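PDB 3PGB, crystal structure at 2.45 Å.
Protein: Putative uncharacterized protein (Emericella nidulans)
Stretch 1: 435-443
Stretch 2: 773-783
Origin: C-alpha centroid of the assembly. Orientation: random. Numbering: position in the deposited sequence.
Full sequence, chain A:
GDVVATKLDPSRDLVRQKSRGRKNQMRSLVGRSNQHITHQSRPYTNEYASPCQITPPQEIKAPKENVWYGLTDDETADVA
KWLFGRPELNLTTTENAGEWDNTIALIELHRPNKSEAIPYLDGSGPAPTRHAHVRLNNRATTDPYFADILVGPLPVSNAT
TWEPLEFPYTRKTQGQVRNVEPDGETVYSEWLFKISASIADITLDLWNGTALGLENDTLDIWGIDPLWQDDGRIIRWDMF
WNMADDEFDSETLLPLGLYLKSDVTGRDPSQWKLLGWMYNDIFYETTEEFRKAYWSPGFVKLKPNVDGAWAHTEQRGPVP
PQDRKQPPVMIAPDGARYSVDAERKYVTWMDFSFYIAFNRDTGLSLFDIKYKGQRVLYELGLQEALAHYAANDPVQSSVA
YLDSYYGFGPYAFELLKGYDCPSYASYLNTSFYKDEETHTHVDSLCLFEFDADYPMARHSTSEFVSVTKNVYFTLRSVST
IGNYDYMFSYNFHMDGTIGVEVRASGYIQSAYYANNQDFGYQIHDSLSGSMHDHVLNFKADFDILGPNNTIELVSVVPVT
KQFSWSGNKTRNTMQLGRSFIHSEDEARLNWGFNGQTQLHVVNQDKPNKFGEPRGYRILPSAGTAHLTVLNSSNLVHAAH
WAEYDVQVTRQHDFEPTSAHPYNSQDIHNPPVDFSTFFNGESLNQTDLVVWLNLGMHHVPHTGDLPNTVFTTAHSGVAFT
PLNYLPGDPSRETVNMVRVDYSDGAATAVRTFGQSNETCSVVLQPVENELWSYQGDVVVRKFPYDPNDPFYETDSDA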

# COMPACT_ATOMS: atom_id res chain seq x y z
N ASP A 435 -15.17 -24.43 27.43
CA ASP A 435 -16.28 -25.08 28.11
C ASP A 435 -16.24 -26.60 27.98
O ASP A 435 -17.23 -27.23 27.64
CB ASP A 435 -17.61 -24.52 27.59
CG ASP A 435 -17.67 -22.99 27.63
OD1 ASP A 435 -17.08 -22.40 28.56
OD2 ASP A 435 -18.29 -22.39 26.74
N GLU A 436 -15.07 -27.18 28.26
CA GLU A 436 -14.84 -28.63 28.13
C GLU A 436 -15.26 -29.17 26.76
O GLU A 436 -15.75 -30.29 26.64
CB GLU A 436 -15.54 -29.40 29.25
CG GLU A 436 -15.13 -28.97 30.65
CD GLU A 436 -16.05 -27.91 31.24
OE1 GLU A 436 -17.28 -28.13 31.24
OE2 GLU A 436 -15.54 -26.87 31.70
N GLU A 437 -15.05 -28.35 25.72
CA GLU A 437 -15.46 -28.69 24.36
C GLU A 437 -14.36 -28.28 23.39
O GLU A 437 -13.66 -27.29 23.62
CB GLU A 437 -16.74 -27.95 23.98
CG GLU A 437 -17.98 -28.27 24.83
CD GLU A 437 -19.11 -27.25 24.65
OE1 GLU A 437 -18.82 -26.08 24.31
OE2 GLU A 437 -20.28 -27.62 24.84
N THR A 438 -14.21 -29.04 22.30
CA THR A 438 -13.38 -28.59 21.19
C THR A 438 -14.30 -28.12 20.10
O THR A 438 -15.13 -28.87 19.59
CB THR A 438 -12.47 -29.69 20.67
OG1 THR A 438 -11.60 -30.11 21.73
CG2 THR A 438 -11.62 -29.20 19.49
N HIS A 439 -14.16 -26.84 19.77
CA HIS A 439 -14.92 -26.22 18.71
C HIS A 439 -14.00 -26.20 17.50
O HIS A 439 -12.88 -25.71 17.59
CB HIS A 439 -15.31 -24.80 19.12
CG HIS A 439 -16.29 -24.74 20.25
ND1 HIS A 439 -17.53 -24.15 20.13
CD2 HIS A 439 -16.22 -25.20 21.52
CE1 HIS A 439 -18.18 -24.25 21.28
NE2 HIS A 439 -17.40 -24.88 22.14
N THR A 440 -14.47 -26.75 16.39
CA THR A 440 -13.73 -26.71 15.13
C THR A 440 -14.42 -25.75 14.18
O THR A 440 -15.62 -25.87 13.92
CB THR A 440 -13.62 -28.11 14.49
OG1 THR A 440 -12.76 -28.94 15.28
CG2 THR A 440 -13.05 -28.03 13.06
N HIS A 441 -13.66 -24.77 13.69
CA HIS A 441 -14.10 -23.88 12.63
C HIS A 441 -13.66 -24.47 11.30
O HIS A 441 -12.48 -24.43 10.95
CB HIS A 441 -13.49 -22.48 12.79
CG HIS A 441 -13.99 -21.74 13.99
ND1 HIS A 441 -15.33 -21.63 14.30
CD2 HIS A 441 -13.32 -21.05 14.94
CE1 HIS A 441 -15.47 -20.92 15.40
NE2 HIS A 441 -14.26 -20.54 15.81
N VAL A 442 -14.62 -25.04 10.57
CA VAL A 442 -14.31 -25.72 9.32
C VAL A 442 -13.92 -24.69 8.28
O VAL A 442 -14.58 -23.68 8.14
CB VAL A 442 -15.52 -26.52 8.81
CG1 VAL A 442 -15.24 -27.10 7.41
CG2 VAL A 442 -15.87 -27.63 9.78
N ASP A 443 -12.83 -24.95 7.56
CA ASP A 443 -12.40 -24.09 6.46
C ASP A 443 -12.36 -22.63 6.90
O ASP A 443 -13.05 -21.77 6.34
CB ASP A 443 -13.33 -24.27 5.26
CG ASP A 443 -13.36 -25.71 4.74
OD1 ASP A 443 -14.35 -26.08 4.09
OD2 ASP A 443 -12.39 -26.46 4.98
N TYR A 773 -22.26 -24.33 3.91
CA TYR A 773 -21.73 -23.66 5.10
C TYR A 773 -22.36 -24.32 6.32
O TYR A 773 -23.59 -24.41 6.43
CB TYR A 773 -22.06 -22.16 5.07
CG TYR A 773 -21.26 -21.32 6.06
CD1 TYR A 773 -21.72 -21.09 7.35
CD2 TYR A 773 -20.05 -20.75 5.68
CE1 TYR A 773 -20.98 -20.32 8.24
CE2 TYR A 773 -19.31 -19.98 6.56
CZ TYR A 773 -19.78 -19.78 7.84
OH TYR A 773 -19.03 -19.02 8.71
N GLN A 774 -21.51 -24.80 7.23
CA GLN A 774 -21.99 -25.47 8.46
C GLN A 774 -21.63 -24.70 9.72
O GLN A 774 -22.41 -24.68 10.69
CB GLN A 774 -21.46 -26.91 8.53
CG GLN A 774 -19.95 -27.07 8.53
CD GLN A 774 -19.52 -28.50 8.29
OE1 GLN A 774 -18.68 -28.77 7.43
NE2 GLN A 774 -20.12 -29.44 9.02
N GLY A 775 -20.47 -24.07 9.73
CA GLY A 775 -20.04 -23.26 10.86
C GLY A 775 -19.22 -24.06 11.85
O GLY A 775 -18.29 -24.77 11.47
N ASP A 776 -19.58 -23.95 13.13
CA ASP A 776 -18.74 -24.42 14.22
C ASP A 776 -19.12 -25.84 14.66
O ASP A 776 -20.22 -26.06 15.15
CB ASP A 776 -18.83 -23.44 15.40
CG ASP A 776 -18.25 -23.99 16.68
OD1 ASP A 776 -17.37 -24.88 16.61
OD2 ASP A 776 -18.68 -23.53 17.77
N VAL A 777 -18.19 -26.78 14.50
CA VAL A 777 -18.43 -28.18 14.86
C VAL A 777 -17.89 -28.48 16.26
O VAL A 777 -16.68 -28.52 16.47
CB VAL A 777 -17.78 -29.14 13.85
CG1 VAL A 777 -18.05 -30.59 14.24
CG2 VAL A 777 -18.30 -28.84 12.45
N VAL A 778 -18.81 -28.71 17.20
CA VAL A 778 -18.46 -28.88 18.61
C VAL A 778 -18.38 -30.37 18.97
O VAL A 778 -19.26 -31.15 18.63
CB VAL A 778 -19.50 -28.20 19.54
CG1 VAL A 778 -18.96 -28.11 20.96
CG2 VAL A 778 -19.86 -26.81 19.02
N VAL A 779 -17.30 -30.74 19.66
CA VAL A 779 -17.11 -32.08 20.22
C VAL A 779 -16.82 -31.96 21.71
O VAL A 779 -15.86 -31.29 22.10
CB VAL A 779 -15.93 -32.83 19.55
CG1 VAL A 779 -15.56 -34.08 20.34
CG2 VAL A 779 -16.26 -33.19 18.10
N ARG A 780 -17.64 -32.62 22.54
CA ARG A 780 -17.46 -32.57 24.00
C ARG A 780 -16.20 -33.35 24.39
O ARG A 780 -15.99 -34.47 23.92
CB ARG A 780 -18.70 -33.13 24.71
N LYS A 781 -15.36 -32.75 25.23
CA LYS A 781 -14.06 -33.33 25.62
C LYS A 781 -14.02 -33.87 27.06
O LYS A 781 -13.09 -34.59 27.42
CB LYS A 781 -12.93 -32.32 25.40
CG LYS A 781 -12.73 -31.90 23.94
CD LYS A 781 -12.17 -33.04 23.08
CE LYS A 781 -12.17 -32.69 21.59
NZ LYS A 781 -12.11 -33.83 20.65
N PHE A 782 -15.00 -33.50 27.87
CA PHE A 782 -15.22 -34.13 29.17
C PHE A 782 -16.71 -34.07 29.52
O PHE A 782 -17.24 -32.99 29.75
CB PHE A 782 -14.39 -33.47 30.27
CG PHE A 782 -14.53 -34.14 31.61
CD1 PHE A 782 -15.46 -33.69 32.54
CD2 PHE A 782 -13.74 -35.24 31.93
CE1 PHE A 782 -15.60 -34.32 33.77
CE2 PHE A 782 -13.87 -35.88 33.16
CZ PHE A 782 -14.80 -35.42 34.08
N PRO A 783 -17.39 -35.24 29.53
CA PRO A 783 -16.89 -36.56 29.13
C PRO A 783 -16.48 -36.58 27.66
O PRO A 783 -17.16 -35.98 26.82
CB PRO A 783 -18.10 -37.48 29.37
CG PRO A 783 -18.96 -36.76 30.35
CD PRO A 783 -18.77 -35.30 30.04

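Two antiparallel strands, 437-441 and 776-781, lie side by side and pair in regular register. T438 faces V779 and T440 faces V777 as the hydrogen-bonded pairs: T438 N gives to V779 O (2.8 Å) and V779 N returns to T438 O (2.9 Å), while T440 N to V777 O and V777 N to T440 O are both 2.8 Å. A further bond, K781 N to E436 O at 2.9 Å, continues the ladder past E437. Threonine and valine are apt here, since branching at CB favours the extended backbone that such a ladder needs.

The most instructive side chains share the face carrying E437, H439, H441, D776 and V778. H439 adopts chi1 -68° (m) and chi2 -120°, an orientation that puts both ring nitrogens to use. ND1 of H439 donates to D776 OD2 at 2.7 Å, and NE2 of H439 donates to E437 OE1 at 2.9 Å. Because both nitrogens act as donors, the ring is best read as protonated, a state that two neighbouring carboxylates would favour. D776 is not the direct cross-strand partner of H439 but that of H441; its t rotamer (chi1 167°) carries the carboxylate diagonally to the edge of the H439 ring, near the ring plane, where an N-H can point straight at it. E437 reaches the same ring along its own strand, from two residues earlier. Side chains two apart on a strand emerge on the same face, and the m, t conformation of E437 (chi1 -62°, chi2 165°) extends the carboxylate far enough to meet NE2.

With its edge occupied by polar partners, the H439 ring offers a face to V778, its direct cross-strand neighbour. V778 (chi1 -167°, t) places CG1 3.9 Å from the centroid of the H439 ring, only 16° off the normal, a CH-pi contact. The V778 CG1 atom also lies 3.8 Å from E437 CB, so a compact, branched aliphatic residue packs against both the ring and the base of the glutamate.

On the other face, V777 in its t rotamer (chi1 -180°) serves a different purpose. V777 CG2 meets V442 CG2, on a side chain also in t (174°), at 3.8 Å, extending apolar packing to the point where the first stretch turns its corner. T440 (chi1 -69°, m) sits across from V777, with T440 CB and V777 CB 4.3 Å apart.

Just before the second strand, G775 has phi/psi 92/-131, at which a CB would be jammed against the preceding carbonyl oxygen; the backbone itself calls for glycine.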